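Rio2 kinase (Chaetomium thermophilum, PDB 4GYI) probably phosphorylates serine and threonine as an atypical RIO-family kinase, binds ADP and magnesium, and has an ATPase-dependent role in maturation of the pre-40S ribosomal subunit. Local coordinates at residues A216-H228 against A303-D316. Sequence-based numbering, arbitrary orientation.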
ATOM      1  N   ALA A 216     -22.738  -5.978   6.474  1.00 38.04           N
ATOM      2  CA  ALA A 216     -22.298  -7.339   6.791  1.00 34.31           C
ATOM      3  C   ALA A 216     -20.758  -7.458   6.714  1.00 36.76           C
ATOM      4  O   ALA A 216     -20.136  -8.101   7.560  1.00 40.19           O
ATOM      5  CB  ALA A 216     -22.998  -8.392   5.885  1.00 36.64           C
ATOM      6  N   LEU A 217     -20.140  -6.813   5.726  1.00 39.35           N
ATOM      7  CA  LEU A 217     -18.678  -6.818   5.649  1.00 42.64           C
ATOM      8  C   LEU A 217     -18.002  -6.209   6.884  1.00 30.38           C
ATOM      9  O   LEU A 217     -17.030  -6.762   7.390  1.00 33.95           O
ATOM     10  CB  LEU A 217     -18.167  -6.110   4.389  1.00 37.44           C
ATOM     11  CG  LEU A 217     -18.107  -6.958   3.129  1.00 47.99           C
ATOM     12  CD1 LEU A 217     -17.572  -6.134   1.978  1.00 39.26           C
ATOM     13  CD2 LEU A 217     -17.255  -8.190   3.366  1.00 45.13           C
ATOM     14  N   ILE A 218     -18.493  -5.068   7.347  1.00 32.23           N
ATOM     15  CA  ILE A 218     -17.891  -4.428   8.521  1.00 30.86           C
ATOM     16  C   ILE A 218     -18.044  -5.321   9.738  1.00 33.39           C
ATOM     17  O   ILE A 218     -17.106  -5.482  10.516  1.00 35.84           O
ATOM     18  CB  ILE A 218     -18.531  -3.090   8.824  1.00 36.20           C
ATOM     19  CG1 ILE A 218     -18.179  -2.092   7.727  1.00 31.83           C
ATOM     20  CG2 ILE A 218     -18.083  -2.580  10.213  1.00 32.08           C
ATOM     21  CD1 ILE A 218     -19.086  -0.870   7.718  1.00 32.27           C
ATOM     22  N   LEU A 219     -19.225  -5.923   9.876  1.00 37.18           N
ATOM     23  CA  LEU A 219     -19.478  -6.850  10.961  1.00 43.70           C
ATOM     24  C   LEU A 219     -18.661  -8.132  10.796  1.00 43.40           C
ATOM     25  O   LEU A 219     -18.134  -8.655  11.770  1.00 41.66           O
ATOM     26  CB  LEU A 219     -20.971  -7.155  11.089  1.00 36.99           C
ATOM     27  CG  LEU A 219     -21.839  -5.944  11.459  1.00 45.99           C
ATOM     28  CD1 LEU A 219     -23.315  -6.337  11.592  1.00 41.25           C
ATOM     29  CD2 LEU A 219     -21.358  -5.272  12.746  1.00 44.71           C
ATOM     30  N   ARG A 220     -18.527  -8.630   9.571  1.00 39.69           N
ATOM     31  CA  ARG A 220     -17.703  -9.823   9.368  1.00 36.33           C
ATOM     32  C   ARG A 220     -16.247  -9.546   9.727  1.00 37.28           C
ATOM     33  O   ARG A 220     -15.607 -10.361  10.400  1.00 43.64           O
ATOM     34  CB  ARG A 220     -17.807 -10.371   7.940  1.00 38.10           C
ATOM     35  CG  ARG A 220     -17.044 -11.680   7.763  1.00 38.67           C
ATOM     36  CD  ARG A 220     -17.232 -12.313   6.381  1.00 38.26           C
ATOM     37  NE  ARG A 220     -16.422 -13.528   6.278  1.00 51.25           N
ATOM     38  CZ  ARG A 220     -15.942 -14.044   5.146  1.00 58.47           C
ATOM     39  NH1 ARG A 220     -16.185 -13.473   3.963  1.00 39.55           N
ATOM     40  NH2 ARG A 220     -15.211 -15.150   5.202  1.00 63.54           N
ATOM     41  N   LEU A 221     -15.722  -8.404   9.278  1.00 31.33           N
ATOM     42  CA  LEU A 221     -14.372  -7.995   9.661  1.00 26.10           C
ATOM     43  C   LEU A 221     -14.222  -7.963  11.187  1.00 34.91           C
ATOM     44  O   LEU A 221     -13.260  -8.503  11.733  1.00 39.64           O
ATOM     45  CB  LEU A 221     -14.021  -6.632   9.068  1.00 31.90           C
ATOM     46  CG  LEU A 221     -13.572  -6.536   7.605  1.00 35.71           C
ATOM     47  CD1 LEU A 221     -13.484  -5.082   7.206  1.00 44.70           C
ATOM     48  CD2 LEU A 221     -12.215  -7.205   7.383  1.00 30.08           C
ATOM     49  N   ALA A 222     -15.186  -7.354  11.872  1.00 41.26           N
ATOM     50  CA  ALA A 222     -15.106  -7.173  13.324  1.00 40.41           C
ATOM     51  C   ALA A 222     -15.119  -8.515  14.055  1.00 45.76           C
ATOM     52  O   ALA A 222     -14.405  -8.698  15.039  1.00 40.48           O
ATOM     53  CB  ALA A 222     -16.237  -6.288  13.814  1.00 41.30           C
ATOM     54  N   LYS A 223     -15.928  -9.449  13.557  1.00 49.56           N
ATOM     55  CA  LYS A 223     -15.958 -10.807  14.086  1.00 58.25           C
ATOM     56  C   LYS A 223     -14.594 -11.490  13.976  1.00 53.84           C
ATOM     57  O   LYS A 223     -14.277 -12.373  14.768  1.00 54.27           O
ATOM     58  CB  LYS A 223     -17.059 -11.636  13.411  1.00 64.34           C
ATOM     59  CG  LYS A 223     -16.631 -13.022  12.943  1.00 70.49           C
ATOM     60  CD  LYS A 223     -17.822 -13.939  12.780  1.00 72.97           C
ATOM     61  CE  LYS A 223     -18.468 -14.212  14.130  1.00 85.94           C
ATOM     62  NZ  LYS A 223     -19.786 -14.897  14.011  1.00 91.19           N
ATOM     63  N   HIS A 224     -13.776 -11.060  13.017  1.00 48.75           N
ATOM     64  CA  HIS A 224     -12.414 -11.590  12.885  1.00 47.36           C
ATOM     65  C   HIS A 224     -11.354 -10.677  13.509  1.00 48.61           C
ATOM     66  O   HIS A 224     -10.164 -10.829  13.243  1.00 48.89           O
ATOM     67  CB  HIS A 224     -12.069 -11.908  11.426  1.00 33.93           C
ATOM     68  CG  HIS A 224     -12.776 -13.115  10.889  1.00 51.34           C
ATOM     69  ND1 HIS A 224     -12.172 -14.352  10.803  1.00 57.22           N
ATOM     70  CD2 HIS A 224     -14.043 -13.282  10.440  1.00 53.46           C
ATOM     71  CE1 HIS A 224     -13.034 -15.225  10.313  1.00 57.91           C
ATOM     72  NE2 HIS A 224     -14.176 -14.601  10.084  1.00 58.34           N
ATOM     73  N   GLY A 225     -11.790  -9.742  14.351  1.00 42.57           N
ATOM     74  CA  GLY A 225     -10.863  -8.905  15.100  1.00 42.37           C
ATOM     75  C   GLY A 225     -10.381  -7.634  14.407  1.00 47.57           C
ATOM     76  O   GLY A 225      -9.484  -6.951  14.901  1.00 52.63           O
ATOM     77  N   LEU A 226     -10.987  -7.294  13.278  1.00 40.19           N
ATOM     78  CA  LEU A 226     -10.495  -6.172  12.479  1.00 39.99           C
ATOM     79  C   LEU A 226     -11.486  -5.025  12.270  1.00 50.19           C
ATOM     80  O   LEU A 226     -12.712  -5.223  12.217  1.00 48.78           O
ATOM     81  CB  LEU A 226     -10.024  -6.665  11.120  1.00 35.29           C
ATOM     82  CG  LEU A 226      -8.772  -7.536  11.158  1.00 43.96           C
ATOM     83  CD1 LEU A 226      -8.549  -8.162   9.807  1.00 45.96           C
ATOM     84  CD2 LEU A 226      -7.567  -6.703  11.574  1.00 43.81           C
ATOM     85  N   ILE A 227     -10.918  -3.825  12.150  1.00 31.29           N
ATOM     86  CA  ILE A 227     -11.637  -2.645  11.722  1.00 30.88           C
ATOM     87  C   ILE A 227     -10.821  -2.031  10.592  1.00 38.52           C
ATOM     88  O   ILE A 227      -9.621  -1.762  10.752  1.00 33.04           O
ATOM     89  CB  ILE A 227     -11.727  -1.635  12.851  1.00 30.91           C
ATOM     90  CG1 ILE A 227     -12.609  -2.175  13.975  1.00 32.43           C
ATOM     91  CG2 ILE A 227     -12.244  -0.300  12.342  1.00 27.51           C
ATOM     92  CD1 ILE A 227     -12.494  -1.366  15.224  1.00 37.72           C
ATOM     93  N   HIS A 228     -11.466  -1.817   9.452  1.00 35.88           N
ATOM     94  CA  HIS A 228     -10.773  -1.388   8.235  1.00 37.67           C
ATOM     95  C   HIS A 228     -10.107  -0.030   8.428  1.00 31.72           C
ATOM     96  O   HIS A 228      -8.916   0.117   8.160  1.00 31.41           O
ATOM     97  CB  HIS A 228     -11.739  -1.369   7.048  1.00 30.45           C
ATOM     98  CG  HIS A 228     -11.096  -1.010   5.744  1.00 32.20           C
ATOM     99  ND1 HIS A 228     -10.802   0.292   5.395  1.00 34.22           N
ATOM    100  CD2 HIS A 228     -10.731  -1.774   4.687  1.00 25.84           C
ATOM    101  CE1 HIS A 228     -10.261   0.310   4.189  1.00 33.31           C
ATOM    102  NE2 HIS A 228     -10.210  -0.928   3.733  1.00 25.56           N
ATOM    103  N   ALA A 303     -20.932  -5.276  18.148  1.00 54.48           N
ATOM    104  CA  ALA A 303     -19.884  -5.942  17.368  1.00 46.84           C
ATOM    105  C   ALA A 303     -18.803  -6.622  18.223  1.00 50.77           C
ATOM    106  O   ALA A 303     -18.425  -7.761  17.947  1.00 54.71           O
ATOM    107  CB  ALA A 303     -19.244  -4.958  16.380  1.00 37.29           C
ATOM    108  N   LYS A 304     -18.317  -5.935  19.257  1.00 46.75           N
ATOM    109  CA  LYS A 304     -17.224  -6.474  20.057  1.00 53.40           C
ATOM    110  C   LYS A 304     -17.567  -7.799  20.740  1.00 52.24           C
ATOM    111  O   LYS A 304     -16.687  -8.615  20.987  1.00 53.43           O
ATOM    112  CB  LYS A 304     -16.714  -5.461  21.089  1.00 61.53           C
ATOM    113  CG  LYS A 304     -15.347  -5.852  21.644  1.00 71.93           C
ATOM    114  CD  LYS A 304     -14.750  -4.822  22.583  1.00 81.97           C
ATOM    115  CE  LYS A 304     -13.274  -5.131  22.815  1.00 89.64           C
ATOM    116  NZ  LYS A 304     -12.602  -4.143  23.699  1.00 97.04           N
ATOM    117  N   LYS A 305     -18.846  -8.014  21.036  1.00 49.30           N
ATOM    118  CA  LYS A 305     -19.280  -9.262  21.664  1.00 65.61           C
ATOM    119  C   LYS A 305     -19.057 -10.469  20.745  1.00 65.98           C
ATOM    120  O   LYS A 305     -19.027 -11.616  21.201  1.00 61.48           O
ATOM    121  CB  LYS A 305     -20.760  -9.182  22.066  1.00 69.26           C
ATOM    122  CG  LYS A 305     -21.088  -8.129  23.122  1.00 82.85           C
ATOM    123  CD  LYS A 305     -20.428  -8.430  24.467  1.00 97.96           C
ATOM    124  CE  LYS A 305     -20.965  -9.719  25.091  1.00109.95           C
ATOM    125  NZ  LYS A 305     -20.435  -9.968  26.472  1.00114.97           N
ATOM    126  N   THR A 306     -18.886 -10.199  19.453  1.00 60.33           N
ATOM    127  CA  THR A 306     -18.876 -11.241  18.433  1.00 65.80           C
ATOM    128  C   THR A 306     -17.472 -11.729  18.061  1.00 69.80           C
ATOM    129  O   THR A 306     -17.316 -12.675  17.287  1.00 77.18           O
ATOM    130  CB  THR A 306     -19.604 -10.740  17.176  1.00 71.54           C
ATOM    131  OG1 THR A 306     -20.698  -9.908  17.577  1.00 68.28           O
ATOM    132  CG2 THR A 306     -20.136 -11.905  16.354  1.00 79.63           C
ATOM    133  N   VAL A 307     -16.447 -11.093  18.612  1.00 63.92           N
ATOM    134  CA  VAL A 307     -15.080 -11.490  18.301  1.00 61.99           C
ATOM    135  C   VAL A 307     -14.493 -12.361  19.406  1.00 76.16           C
ATOM    136  O   VAL A 307     -14.666 -12.068  20.593  1.00 88.44           O
ATOM    137  CB  VAL A 307     -14.188 -10.248  18.029  1.00 63.43           C
ATOM    138  CG1 VAL A 307     -14.765  -9.030  18.683  1.00 63.91           C
ATOM    139  CG2 VAL A 307     -12.751 -10.469  18.487  1.00 58.71           C
ATOM    140  N   GLY A 308     -13.876 -13.479  19.036  1.00 78.48           N
ATOM    141  CA  GLY A 308     -14.049 -14.101  17.737  1.00 66.65           C
ATOM    142  C   GLY A 308     -14.901 -15.333  18.029  1.00 68.66           C
ATOM    143  O   GLY A 308     -14.395 -16.441  18.230  1.00 61.65           O
ATOM    144  N   LYS A 309     -16.209 -15.119  18.097  1.00 63.19           N
ATOM    145  CA  LYS A 309     -17.134 -16.183  18.433  1.00 74.89           C
ATOM    146  C   LYS A 309     -17.314 -17.139  17.256  1.00 76.88           C
ATOM    147  O   LYS A 309     -17.031 -16.775  16.108  1.00 65.21           O
ATOM    148  CB  LYS A 309     -18.474 -15.592  18.871  1.00 84.38           C
ATOM    149  CG  LYS A 309     -18.363 -14.648  20.067  1.00 87.56           C
ATOM    150  CD  LYS A 309     -17.601 -15.287  21.221  1.00 89.31           C
ATOM    151  CE  LYS A 309     -17.533 -14.355  22.423  1.00 85.44           C
ATOM    152  NZ  LYS A 309     -16.661 -14.901  23.494  1.00 83.24           N
ATOM    153  N   ASP A 310     -17.787 -18.352  17.557  1.00 81.75           N
ATOM    154  CA  ASP A 310     -17.877 -19.450  16.583  1.00 79.62           C
ATOM    155  C   ASP A 310     -16.490 -19.810  16.052  1.00 74.09           C
ATOM    156  O   ASP A 310     -15.515 -19.802  16.799  1.00 81.27           O
ATOM    157  CB  ASP A 310     -18.842 -19.118  15.435  1.00 76.90           C
ATOM    158  CG  ASP A 310     -20.094 -18.396  15.914  1.00 83.62           C
ATOM    159  OD1 ASP A 310     -20.360 -18.402  17.140  1.00 85.64           O
ATOM    160  OD2 ASP A 310     -20.811 -17.825  15.063  1.00 80.06           O
ATOM    161  N   GLY A 311     -16.390 -20.115  14.764  1.00 68.62           N
ATOM    162  CA  GLY A 311     -15.108 -20.511  14.202  1.00 70.25           C
ATOM    163  C   GLY A 311     -14.105 -19.379  14.060  1.00 78.23           C
ATOM    164  O   GLY A 311     -12.930 -19.624  13.772  1.00 80.14           O
ATOM    165  N   ALA A 312     -14.571 -18.150  14.297  1.00 75.33           N
ATOM    166  CA  ALA A 312     -13.860 -16.921  13.911  1.00 68.33           C
ATOM    167  C   ALA A 312     -12.384 -16.827  14.278  1.00 64.08           C
ATOM    168  O   ALA A 312     -12.020 -16.591  15.429  1.00 75.40           O
ATOM    169  CB  ALA A 312     -14.604 -15.690  14.416  1.00 71.74           C
ATOM    170  N   LYS A 313     -11.544 -16.998  13.269  1.00 53.82           N
ATOM    171  CA  LYS A 313     -10.114 -16.833  13.427  1.00 59.09           C
ATOM    172  C   LYS A 313      -9.786 -15.349  13.599  1.00 65.79           C
ATOM    173  O   LYS A 313     -10.303 -14.506  12.868  1.00 73.11           O
ATOM    174  CB  LYS A 313      -9.395 -17.397  12.202  1.00 53.54           C
ATOM    175  CG  LYS A 313      -7.905 -17.545  12.391  1.00 69.08           C
ATOM    176  CD  LYS A 313      -7.201 -18.007  11.127  1.00 74.32           C
ATOM    177  CE  LYS A 313      -5.728 -18.310  11.409  1.00 79.47           C
ATOM    178  NZ  LYS A 313      -5.093 -17.296  12.314  1.00 73.02           N
ATOM    179  N   ARG A 314      -8.937 -15.029  14.571  1.00 60.50           N
ATOM    180  CA  ARG A 314      -8.557 -13.643  14.827  1.00 54.40           C
ATOM    181  C   ARG A 314      -7.496 -13.213  13.831  1.00 58.81           C
ATOM    182  O   ARG A 314      -6.326 -13.574  13.974  1.00 63.83           O
ATOM    183  CB  ARG A 314      -8.001 -13.493  16.246  1.00 55.04           C
ATOM    184  CG  ARG A 314      -8.995 -13.775  17.357  1.00 66.24           C
ATOM    185  CD  ARG A 314      -9.924 -12.591  17.595  1.00 73.94           C
ATOM    186  NE  ARG A 314      -9.190 -11.374  17.946  1.00 75.77           N
ATOM    187  CZ  ARG A 314      -9.036 -10.910  19.185  1.00 76.73           C
ATOM    188  NH1 ARG A 314      -9.573 -11.553  20.220  1.00 74.56           N
ATOM    189  NH2 ARG A 314      -8.349  -9.790  19.389  1.00 71.66           N
ATOM    190  N   LEU A 315      -7.897 -12.434  12.830  1.00 51.40           N
ATOM    191  CA  LEU A 315      -6.980 -12.032  11.764  1.00 45.97           C
ATOM    192  C   LEU A 315      -6.042 -10.919  12.195  1.00 55.87           C
ATOM    193  O   LEU A 315      -5.037 -10.655  11.531  1.00 58.16           O
ATOM    194  CB  LEU A 315      -7.757 -11.601  10.523  1.00 39.56           C
ATOM    195  CG  LEU A 315      -8.660 -12.717   9.999  1.00 46.52           C
ATOM    196  CD1 LEU A 315      -9.185 -12.409   8.608  1.00 41.27           C
ATOM    197  CD2 LEU A 315      -7.864 -14.004   9.999  1.00 46.82           C
ATOM    198  N   ASP A 316      -6.362 -10.283  13.319  1.00 54.28           N
ATOM    199  CA  ASP A 316      -5.579  -9.154  13.810  1.00 61.19           C
ATOM    200  C   ASP A 316      -4.268  -9.589  14.455  1.00 77.13           C
ATOM    201  O   ASP A 316      -3.630  -8.821  15.176  1.00 77.07           O
ATOM    202  CB  ASP A 316      -6.405  -8.315  14.786  1.00 58.63           C
ATOM    203  CG  ASP A 316      -7.085  -9.156  15.852  1.00 65.02           C
ATOM    204  OD1 ASP A 316      -7.293 -10.366  15.608  1.00 70.32           O
ATOM    205  OD2 ASP A 316      -7.416  -8.605  16.926  1.00 51.82           O
TER
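The backbone of 303-316 wraps round the C-terminal end of helix 207-223, where Leu315 N donates to His224 O at 2.8 Å. His224 ND1 gives a second bond, to Lys313 O, also 2.8 Å. ND1 approaches a lone pair of Lys313 O, in the carbonyl plane, although that oxygen lies 30° out of the imidazole plane. With CG anti to the carbonyl carbon (chi1 -72°), the ring lies alongside the 312-315 backbone and takes Ala312 CB over one face. Lys223 runs past Ala312 CB, bends at chi3, and lays CE 3.6 Å from Thr306 CG2. Its NZ then forms a salt bridge with Asp310 OD2, a weak hydrogen bond at 3.3 Å. Leu226 CD1 meets Leu315 CB at 3.6 Å, the two side chains crossing at about a right angle. Leu226 CD2 packs on Asp316 CB. The Asp316 carboxylate is gripped side-on by Arg314, with NH2 to OD2 at 2.9 Å and NE to OD1 at 3.2 Å. Val307 CG2 lies over one guanidinium face, toward its rim. Arg314 NH2 also bridges to Asp266, its strongest polar partner. Replacing Asp316 by an alanine would probably leave Arg314 NE without its mate and NH2 with Asp266 alone. Gly225, at positive phi, is the C-prime residue of the Schellman motif ending helix 207-223, on which the loop after helix 300-304 packs in the C-terminal lobe of the kinase-like RIO fold, away from the nucleotide site.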